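Local coordinates for ABC transporter substrate-binding protein (Vibrio cholerae, PDB 3LKV) that probably serves as the periplasmic substrate-binding protein of an ABC transporter, and holds a phenylalanine molecule in its pocket, at residues Thr118-Leu132 / Leu239-Tyr253. Residues are numbered along the deposited sequence; the frame is centred on the assembly and turned at random.
Sequences TGLSDLSPVEQHVEL and LGFDYYQIGVQTADY. With PHE (phenylalanine), chain B.
Asp122 and Tyr243 meet beside the bound phenylalanine, joined by a short hydrogen bond from Tyr243 OH to Asp122 OD2 (2.5 Å). The carboxylate stands at the tyrosine ring's edge, the two planes 78° apart, and OD2 also accepts from the ligand amino N at 2.8 Å. Chi1 of 65°, with CG between backbone N and carbonyl carbon, turns the carboxylate to both donors. Phe241 turns its CE2-CZ edge to the carbonyl oxygens of Asp122 and Leu123. The tight part continues where strand 118-121 runs nearly antiparallel to helix 243-253: Leu120 CD1 presses to 3.3 Å from Thr250 N, and Gly119 CA lies over one face of the Tyr253 ring. At the far end His129 NE2 donates to Leu239 O (2.9 Å), while its ND1 is hydrogen-bonded to Tyr198 OH. By contrast, exposed Gln128 merely lays its amide near Leu239 CD2, 3.7 Å from NE2, on the looser, solvent-facing side. The segments pass between the lobes in opposite directions, each from a strand of one to a helix of the other, consistent with two periplasmic-binding-protein hinge connections. The chemistry suits a pocket taking an amino acid's amino group, probably charged, Tyr243 OH helping to hold the Asp122 carboxylate in its rotation.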
ATOM      1  N   THR A 118     -25.155   3.790   6.058  1.00 18.63           N
ATOM      2  CA  THR A 118     -25.235   4.971   5.222  1.00 18.82           C
ATOM      3  C   THR A 118     -24.199   4.875   4.141  1.00 19.08           C
ATOM      4  O   THR A 118     -23.492   3.878   4.092  1.00 18.00           O
ATOM      5  CB  THR A 118     -25.029   6.289   5.997  1.00 19.00           C
ATOM      6  OG1 THR A 118     -25.394   7.389   5.127  1.00 19.75           O
ATOM      7  CG2 THR A 118     -23.630   6.436   6.440  1.00 16.23           C
ATOM      8  N   GLY A 119     -24.116   5.891   3.277  1.00 18.94           N
ATOM      9  CA  GLY A 119     -23.045   5.920   2.273  1.00 19.40           C
ATOM     10  C   GLY A 119     -23.367   6.569   0.943  1.00 19.27           C
ATOM     11  O   GLY A 119     -24.123   7.514   0.876  1.00 19.28           O
ATOM     12  N   LEU A 120     -22.781   6.055  -0.113  1.00 20.89           N
ATOM     13  CA  LEU A 120     -22.794   6.709  -1.420  1.00 22.34           C
ATOM     14  C   LEU A 120     -23.257   5.754  -2.523  1.00 22.15           C
ATOM     15  O   LEU A 120     -22.768   4.620  -2.654  1.00 21.30           O
ATOM     16  CB  LEU A 120     -21.412   7.224  -1.747  1.00 23.01           C
ATOM     17  CG  LEU A 120     -21.030   8.658  -1.380  1.00 31.79           C
ATOM     18  CD1 LEU A 120     -19.522   8.938  -1.047  1.00 36.34           C
ATOM     19  CD2 LEU A 120     -21.458   9.552  -2.567  1.00 38.46           C
ATOM     20  N   SER A 121     -24.177   6.252  -3.336  1.00 22.20           N
ATOM     21  CA  SER A 121     -24.671   5.531  -4.480  1.00 23.42           C
ATOM     22  C   SER A 121     -24.088   6.006  -5.809  1.00 23.67           C
ATOM     23  O   SER A 121     -23.969   7.231  -6.028  1.00 23.87           O
ATOM     24  CB  SER A 121     -26.195   5.674  -4.544  1.00 22.76           C
ATOM     25  OG  SER A 121     -26.652   5.142  -5.779  1.00 25.95           O
ATOM     26  N   ASP A 122     -23.786   5.054  -6.709  1.00 24.18           N
ATOM     27  CA  ASP A 122     -23.327   5.372  -8.113  1.00 24.39           C
ATOM     28  C   ASP A 122     -24.384   5.007  -9.152  1.00 25.21           C
ATOM     29  O   ASP A 122     -24.076   4.436 -10.199  1.00 24.61           O
ATOM     30  CB  ASP A 122     -21.995   4.710  -8.495  1.00 23.65           C
ATOM     31  CG  ASP A 122     -22.074   3.180  -8.534  1.00 23.72           C
ATOM     32  OD1 ASP A 122     -22.896   2.652  -7.781  1.00 25.93           O
ATOM     33  OD2 ASP A 122     -21.317   2.502  -9.299  1.00 22.53           O
ATOM     34  N   LEU A 123     -25.634   5.343  -8.838  1.00 26.44           N
ATOM     35  CA  LEU A 123     -26.770   4.999  -9.678  1.00 26.75           C
ATOM     36  C   LEU A 123     -26.534   5.531 -11.085  1.00 26.71           C
ATOM     37  O   LEU A 123     -26.320   6.687 -11.210  1.00 27.24           O
ATOM     38  CB  LEU A 123     -28.055   5.590  -9.121  1.00 27.03           C
ATOM     39  CG  LEU A 123     -29.272   5.362 -10.041  1.00 29.83           C
ATOM     40  CD1 LEU A 123     -29.503   3.866 -10.223  1.00 25.96           C
ATOM     41  CD2 LEU A 123     -30.545   6.047  -9.508  1.00 33.36           C
ATOM     42  N   SER A 124     -26.494   4.664 -12.113  1.00 26.29           N
ATOM     43  CA  SER A 124     -26.241   5.083 -13.487  1.00 25.85           C
ATOM     44  C   SER A 124     -27.418   5.851 -14.066  1.00 25.47           C
ATOM     45  O   SER A 124     -28.534   5.479 -13.855  1.00 24.54           O
ATOM     46  CB  SER A 124     -26.079   3.852 -14.345  1.00 26.05           C
ATOM     47  OG  SER A 124     -24.942   3.136 -13.961  1.00 25.73           O
ATOM     48  N   PRO A 125     -27.165   6.913 -14.824  1.00 26.10           N
ATOM     49  CA  PRO A 125     -28.263   7.540 -15.574  1.00 26.05           C
ATOM     50  C   PRO A 125     -28.545   6.742 -16.866  1.00 26.15           C
ATOM     51  O   PRO A 125     -28.098   7.098 -17.979  1.00 25.02           O
ATOM     52  CB  PRO A 125     -27.695   8.927 -15.906  1.00 26.13           C
ATOM     53  CG  PRO A 125     -26.192   8.654 -16.078  1.00 27.34           C
ATOM     54  CD  PRO A 125     -25.841   7.451 -15.211  1.00 25.94           C
ATOM     55  N   VAL A 126     -29.280   5.657 -16.715  1.00 25.90           N
ATOM     56  CA  VAL A 126     -29.506   4.732 -17.829  1.00 25.77           C
ATOM     57  C   VAL A 126     -30.200   5.456 -19.033  1.00 26.63           C
ATOM     58  O   VAL A 126     -29.788   5.297 -20.177  1.00 24.83           O
ATOM     59  CB  VAL A 126     -30.300   3.505 -17.316  1.00 25.98           C
ATOM     60  CG1 VAL A 126     -30.751   2.552 -18.459  1.00 23.59           C
ATOM     61  CG2 VAL A 126     -29.472   2.794 -16.233  1.00 23.99           C
ATOM     62  N   GLU A 127     -31.247   6.236 -18.754  1.00 27.33           N
ATOM     63  CA  GLU A 127     -31.961   6.997 -19.792  1.00 28.49           C
ATOM     64  C   GLU A 127     -30.991   7.843 -20.617  1.00 28.18           C
ATOM     65  O   GLU A 127     -30.994   7.852 -21.855  1.00 27.85           O
ATOM     66  CB  GLU A 127     -33.031   7.902 -19.150  1.00 29.70           C
ATOM     67  CG  GLU A 127     -33.742   8.937 -20.113  1.00 31.33           C
ATOM     68  CD  GLU A 127     -34.596   8.299 -21.214  1.00 36.79           C
ATOM     69  OE1 GLU A 127     -35.002   9.052 -22.148  1.00 40.48           O
ATOM     70  OE2 GLU A 127     -34.862   7.061 -21.165  1.00 39.12           O
ATOM     71  N   GLN A 128     -30.126   8.537 -19.918  1.00 28.12           N
ATOM     72  CA  GLN A 128     -29.129   9.333 -20.591  1.00 28.47           C
ATOM     73  C   GLN A 128     -28.176   8.447 -21.434  1.00 28.00           C
ATOM     74  O   GLN A 128     -27.797   8.817 -22.545  1.00 27.79           O
ATOM     75  CB  GLN A 128     -28.421  10.183 -19.544  1.00 28.82           C
ATOM     76  CG  GLN A 128     -27.583  11.293 -20.035  1.00 32.09           C
ATOM     77  CD  GLN A 128     -26.911  12.096 -18.888  1.00 35.73           C
ATOM     78  OE1 GLN A 128     -27.178  11.886 -17.696  1.00 36.51           O
ATOM     79  NE2 GLN A 128     -26.051  13.027 -19.271  1.00 36.06           N
ATOM     80  N   HIS A 129     -27.841   7.255 -20.957  1.00 26.77           N
ATOM     81  CA  HIS A 129     -27.006   6.364 -21.745  1.00 26.60           C
ATOM     82  C   HIS A 129     -27.716   5.888 -23.042  1.00 26.64           C
ATOM     83  O   HIS A 129     -27.092   5.775 -24.082  1.00 25.73           O
ATOM     84  CB  HIS A 129     -26.576   5.123 -20.938  1.00 25.98           C
ATOM     85  CG  HIS A 129     -25.618   5.417 -19.826  1.00 26.07           C
ATOM     86  ND1 HIS A 129     -25.357   4.519 -18.821  1.00 25.07           N
ATOM     87  CD2 HIS A 129     -24.850   6.503 -19.567  1.00 27.44           C
ATOM     88  CE1 HIS A 129     -24.474   5.038 -17.983  1.00 28.59           C
ATOM     89  NE2 HIS A 129     -24.143   6.242 -18.415  1.00 27.27           N
ATOM     90  N   VAL A 130     -29.001   5.576 -22.960  1.00 26.21           N
ATOM     91  CA  VAL A 130     -29.731   5.158 -24.139  1.00 26.21           C
ATOM     92  C   VAL A 130     -29.798   6.285 -25.166  1.00 27.34           C
ATOM     93  O   VAL A 130     -29.620   6.051 -26.391  1.00 26.63           O
ATOM     94  CB  VAL A 130     -31.139   4.732 -23.765  1.00 26.19           C
ATOM     95  CG1 VAL A 130     -32.018   4.511 -25.032  1.00 24.26           C
ATOM     96  CG2 VAL A 130     -31.051   3.476 -22.861  1.00 24.37           C
ATOM     97  N   GLU A 131     -30.072   7.493 -24.678  1.00 28.38           N
ATOM     98  CA  GLU A 131     -30.170   8.655 -25.558  1.00 30.24           C
ATOM     99  C   GLU A 131     -28.808   8.869 -26.168  1.00 30.11           C
ATOM    100  O   GLU A 131     -28.708   9.159 -27.348  1.00 29.48           O
ATOM    101  CB  GLU A 131     -30.738   9.921 -24.852  1.00 31.38           C
ATOM    102  CG  GLU A 131     -32.261   9.724 -24.514  1.00 36.30           C
ATOM    103  CD  GLU A 131     -32.966  10.816 -23.633  1.00 44.57           C
ATOM    104  OE1 GLU A 131     -32.381  11.322 -22.631  1.00 48.78           O
ATOM    105  OE2 GLU A 131     -34.170  11.103 -23.931  1.00 49.66           O
ATOM    106  N   LEU A 132     -27.752   8.604 -25.415  1.00 30.22           N
ATOM    107  CA  LEU A 132     -26.417   8.785 -25.957  1.00 29.96           C
ATOM    108  C   LEU A 132     -26.056   7.711 -27.008  1.00 30.55           C
ATOM    109  O   LEU A 132     -25.455   8.041 -28.046  1.00 29.73           O
ATOM    110  CB  LEU A 132     -25.420   8.870 -24.826  1.00 29.75           C
ATOM    111  CG  LEU A 132     -23.959   9.162 -25.133  1.00 30.46           C
ATOM    112  CD1 LEU A 132     -23.783  10.373 -26.054  1.00 29.48           C
ATOM    113  CD2 LEU A 132     -23.223   9.385 -23.799  1.00 31.73           C
ATOM    114  N   LEU A 239     -20.077   6.837 -20.440  1.00 25.69           N
ATOM    115  CA  LEU A 239     -20.493   8.006 -19.668  1.00 26.19           C
ATOM    116  C   LEU A 239     -20.555   7.651 -18.183  1.00 26.93           C
ATOM    117  O   LEU A 239     -21.629   7.459 -17.611  1.00 27.64           O
ATOM    118  CB  LEU A 239     -21.831   8.551 -20.189  1.00 25.65           C
ATOM    119  CG  LEU A 239     -22.334   9.843 -19.567  1.00 28.04           C
ATOM    120  CD1 LEU A 239     -21.378  10.977 -19.955  1.00 26.07           C
ATOM    121  CD2 LEU A 239     -23.780  10.149 -19.992  1.00 30.13           C
ATOM    122  N   GLY A 240     -19.393   7.552 -17.566  1.00 27.14           N
ATOM    123  CA  GLY A 240     -19.311   7.016 -16.207  1.00 27.28           C
ATOM    124  C   GLY A 240     -18.929   8.050 -15.170  1.00 26.97           C
ATOM    125  O   GLY A 240     -18.503   9.162 -15.498  1.00 27.12           O
ATOM    126  N   PHE A 241     -19.053   7.669 -13.910  1.00 26.28           N
ATOM    127  CA  PHE A 241     -18.616   8.533 -12.803  1.00 25.95           C
ATOM    128  C   PHE A 241     -17.124   8.416 -12.615  1.00 25.48           C
ATOM    129  O   PHE A 241     -16.454   7.543 -13.198  1.00 24.91           O
ATOM    130  CB  PHE A 241     -19.305   8.128 -11.495  1.00 26.09           C
ATOM    131  CG  PHE A 241     -20.787   8.254 -11.545  1.00 26.60           C
ATOM    132  CD1 PHE A 241     -21.365   9.491 -11.648  1.00 25.76           C
ATOM    133  CD2 PHE A 241     -21.604   7.133 -11.531  1.00 23.45           C
ATOM    134  CE1 PHE A 241     -22.774   9.616 -11.745  1.00 28.64           C
ATOM    135  CE2 PHE A 241     -22.966   7.265 -11.594  1.00 25.72           C
ATOM    136  CZ  PHE A 241     -23.561   8.513 -11.718  1.00 25.96           C
ATOM    137  N   ASP A 242     -16.618   9.314 -11.786  1.00 25.02           N
ATOM    138  CA  ASP A 242     -15.223   9.327 -11.393  1.00 25.16           C
ATOM    139  C   ASP A 242     -15.157   8.581 -10.050  1.00 23.36           C
ATOM    140  O   ASP A 242     -15.497   9.132  -9.019  1.00 22.67           O
ATOM    141  CB  ASP A 242     -14.723  10.783 -11.263  1.00 25.72           C
ATOM    142  CG  ASP A 242     -13.274  10.863 -10.809  1.00 28.57           C
ATOM    143  OD1 ASP A 242     -12.703   9.845 -10.328  1.00 33.68           O
ATOM    144  OD2 ASP A 242     -12.705  11.955 -10.935  1.00 32.83           O
ATOM    145  N   TYR A 243     -14.765   7.317 -10.083  1.00 22.15           N
ATOM    146  CA  TYR A 243     -14.855   6.495  -8.874  1.00 22.28           C
ATOM    147  C   TYR A 243     -13.799   6.924  -7.833  1.00 22.25           C
ATOM    148  O   TYR A 243     -13.997   6.722  -6.638  1.00 21.18           O
ATOM    149  CB  TYR A 243     -14.816   4.994  -9.213  1.00 21.68           C
ATOM    150  CG  TYR A 243     -16.130   4.533  -9.757  1.00 22.27           C
ATOM    151  CD1 TYR A 243     -16.400   4.555 -11.126  1.00 22.23           C
ATOM    152  CD2 TYR A 243     -17.129   4.128  -8.905  1.00 22.88           C
ATOM    153  CE1 TYR A 243     -17.662   4.156 -11.605  1.00 25.81           C
ATOM    154  CE2 TYR A 243     -18.365   3.749  -9.356  1.00 23.35           C
ATOM    155  CZ  TYR A 243     -18.655   3.773 -10.702  1.00 22.78           C
ATOM    156  OH  TYR A 243     -19.896   3.369 -11.144  1.00 20.67           O
ATOM    157  N   TYR A 244     -12.685   7.523  -8.280  1.00 21.92           N
ATOM    158  CA  TYR A 244     -11.687   8.008  -7.309  1.00 22.39           C
ATOM    159  C   TYR A 244     -12.356   9.088  -6.449  1.00 22.83           C
ATOM    160  O   TYR A 244     -12.259   9.042  -5.256  1.00 23.21           O
ATOM    161  CB  TYR A 244     -10.407   8.495  -7.998  1.00 22.29           C
ATOM    162  CG  TYR A 244      -9.417   9.098  -7.054  1.00 21.64           C
ATOM    163  CD1 TYR A 244      -8.498   8.312  -6.391  1.00 22.75           C
ATOM    164  CD2 TYR A 244      -9.390  10.455  -6.819  1.00 21.53           C
ATOM    165  CE1 TYR A 244      -7.577   8.861  -5.497  1.00 19.79           C
ATOM    166  CE2 TYR A 244      -8.447  11.024  -5.948  1.00 21.04           C
ATOM    167  CZ  TYR A 244      -7.560  10.218  -5.276  1.00 21.17           C
ATOM    168  OH  TYR A 244      -6.635  10.767  -4.394  1.00 21.32           O
ATOM    169  N   GLN A 245     -13.100  10.008  -7.056  1.00 23.62           N
ATOM    170  CA  GLN A 245     -13.733  11.076  -6.286  1.00 24.24           C
ATOM    171  C   GLN A 245     -14.833  10.589  -5.394  1.00 22.54           C
ATOM    172  O   GLN A 245     -15.088  11.164  -4.329  1.00 22.61           O
ATOM    173  CB  GLN A 245     -14.277  12.200  -7.192  1.00 24.42           C
ATOM    174  CG  GLN A 245     -13.182  13.064  -7.868  1.00 27.63           C
ATOM    175  CD  GLN A 245     -12.130  13.611  -6.881  1.00 28.45           C
ATOM    176  OE1 GLN A 245     -12.440  13.945  -5.734  1.00 28.62           O
ATOM    177  NE2 GLN A 245     -10.892  13.669  -7.332  1.00 26.51           N
ATOM    178  N   ILE A 246     -15.539   9.576  -5.847  1.00 22.06           N
ATOM    179  CA  ILE A 246     -16.538   8.925  -4.979  1.00 20.93           C
ATOM    180  C   ILE A 246     -15.846   8.339  -3.747  1.00 19.92           C
ATOM    181  O   ILE A 246     -16.336   8.426  -2.644  1.00 20.43           O
ATOM    182  CB  ILE A 246     -17.253   7.771  -5.735  1.00 21.27           C
ATOM    183  CG1 ILE A 246     -18.171   8.330  -6.822  1.00 21.29           C
ATOM    184  CG2 ILE A 246     -18.032   6.829  -4.729  1.00 17.30           C
ATOM    185  CD1 ILE A 246     -18.729   7.203  -7.794  1.00 22.18           C
ATOM    186  N   GLY A 247     -14.691   7.725  -3.930  1.00 19.92           N
ATOM    187  CA  GLY A 247     -13.926   7.255  -2.782  1.00 20.26           C
ATOM    188  C   GLY A 247     -13.540   8.416  -1.868  1.00 20.02           C
ATOM    189  O   GLY A 247     -13.710   8.326  -0.661  1.00 19.42           O
ATOM    190  N   VAL A 248     -13.049   9.514  -2.444  1.00 20.48           N
ATOM    191  CA  VAL A 248     -12.729  10.692  -1.648  1.00 20.81           C
ATOM    192  C   VAL A 248     -13.929  11.184  -0.855  1.00 21.58           C
ATOM    193  O   VAL A 248     -13.828  11.461   0.346  1.00 22.01           O
ATOM    194  CB  VAL A 248     -12.108  11.832  -2.507  1.00 22.28           C
ATOM    195  CG1 VAL A 248     -11.904  13.152  -1.662  1.00 17.78           C
ATOM    196  CG2 VAL A 248     -10.778  11.350  -3.133  1.00 19.23           C
ATOM    197  N   GLN A 249     -15.099  11.214  -1.463  1.00 22.16           N
ATOM    198  CA  GLN A 249     -16.289  11.625  -0.701  1.00 21.95           C
ATOM    199  C   GLN A 249     -16.701  10.608   0.333  1.00 20.60           C
ATOM    200  O   GLN A 249     -17.306  10.965   1.336  1.00 20.09           O
ATOM    201  CB  GLN A 249     -17.508  11.823  -1.589  1.00 23.43           C
ATOM    202  CG  GLN A 249     -17.523  12.944  -2.580  1.00 28.14           C
ATOM    203  CD  GLN A 249     -18.836  12.890  -3.414  1.00 33.75           C
ATOM    204  OE1 GLN A 249     -19.960  12.805  -2.882  1.00 35.14           O
ATOM    205  NE2 GLN A 249     -18.676  12.889  -4.709  1.00 37.94           N
ATOM    206  N   THR A 250     -16.447   9.330   0.076  1.00 20.39           N
ATOM    207  CA  THR A 250     -16.689   8.302   1.096  1.00 19.02           C
ATOM    208  C   THR A 250     -15.934   8.595   2.405  1.00 18.82           C
ATOM    209  O   THR A 250     -16.432   8.324   3.486  1.00 19.07           O
ATOM    210  CB  THR A 250     -16.313   6.908   0.585  1.00 20.40           C
ATOM    211  OG1 THR A 250     -16.929   6.663  -0.710  1.00 18.73           O
ATOM    212  CG2 THR A 250     -16.703   5.851   1.623  1.00 18.43           C
ATOM    213  N   ALA A 251     -14.771   9.207   2.321  1.00 18.56           N
ATOM    214  CA  ALA A 251     -13.977   9.497   3.522  1.00 18.37           C
ATOM    215  C   ALA A 251     -14.649  10.519   4.396  1.00 18.88           C
ATOM    216  O   ALA A 251     -14.422  10.522   5.584  1.00 19.85           O
ATOM    217  CB  ALA A 251     -12.567   9.991   3.144  1.00 17.61           C
ATOM    218  N   ASP A 252     -15.412  11.434   3.815  1.00 19.05           N
ATOM    219  CA  ASP A 252     -16.225  12.341   4.594  1.00 20.82           C
ATOM    220  C   ASP A 252     -17.174  11.615   5.512  1.00 20.22           C
ATOM    221  O   ASP A 252     -17.308  12.011   6.642  1.00 19.99           O
ATOM    222  CB  ASP A 252     -17.106  13.267   3.729  1.00 22.42           C
ATOM    223  CG  ASP A 252     -16.313  14.246   2.885  1.00 26.93           C
ATOM    224  OD1 ASP A 252     -15.074  14.403   3.082  1.00 31.46           O
ATOM    225  OD2 ASP A 252     -16.956  14.886   2.004  1.00 34.44           O
ATOM    226  N   TYR A 253     -17.864  10.588   5.028  1.00 19.70           N
ATOM    227  CA  TYR A 253     -18.768   9.824   5.875  1.00 18.79           C
ATOM    228  C   TYR A 253     -17.988   9.088   6.988  1.00 18.77           C
ATOM    229  O   TYR A 253     -18.305   9.128   8.199  1.00 17.02           O
ATOM    230  CB  TYR A 253     -19.549   8.777   5.015  1.00 20.44           C
ATOM    231  CG  TYR A 253     -20.686   9.319   4.157  1.00 19.68           C
ATOM    232  CD1 TYR A 253     -22.020   9.210   4.581  1.00 17.58           C
ATOM    233  CD2 TYR A 253     -20.446   9.897   2.925  1.00 22.30           C
ATOM    234  CE1 TYR A 253     -23.069   9.712   3.852  1.00 19.64           C
ATOM    235  CE2 TYR A 253     -21.540  10.441   2.142  1.00 22.43           C
ATOM    236  CZ  TYR A 253     -22.836  10.329   2.622  1.00 23.27           C
ATOM    237  OH  TYR A 253     -23.915  10.790   1.890  1.00 21.68           O
TER
HETATM  238  N   PHE B 601     -22.273  -0.003  -8.564  1.00 25.13           N
HETATM  239  CA  PHE B 601     -21.766  -1.433  -8.551  1.00 25.84           C
HETATM  240  C   PHE B 601     -22.445  -2.190  -7.378  1.00 26.17           C
HETATM  241  O   PHE B 601     -23.507  -1.689  -6.904  1.00 26.52           O
HETATM  242  CB  PHE B 601     -20.232  -1.500  -8.500  1.00 24.95           C
HETATM  243  CG  PHE B 601     -19.570  -1.199  -9.841  1.00 29.64           C
HETATM  244  CD1 PHE B 601     -19.625  -2.136 -10.889  1.00 31.16           C
HETATM  245  CD2 PHE B 601     -18.927  -0.002 -10.068  1.00 29.40           C
HETATM  246  CE1 PHE B 601     -19.069  -1.870 -12.099  1.00 34.33           C
HETATM  247  CE2 PHE B 601     -18.356   0.269 -11.274  1.00 29.61           C
HETATM  248  CZ  PHE B 601     -18.419  -0.640 -12.309  1.00 31.20           C
HETATM  249  OXT PHE B 601     -22.024  -3.271  -6.909  1.00 26.45           O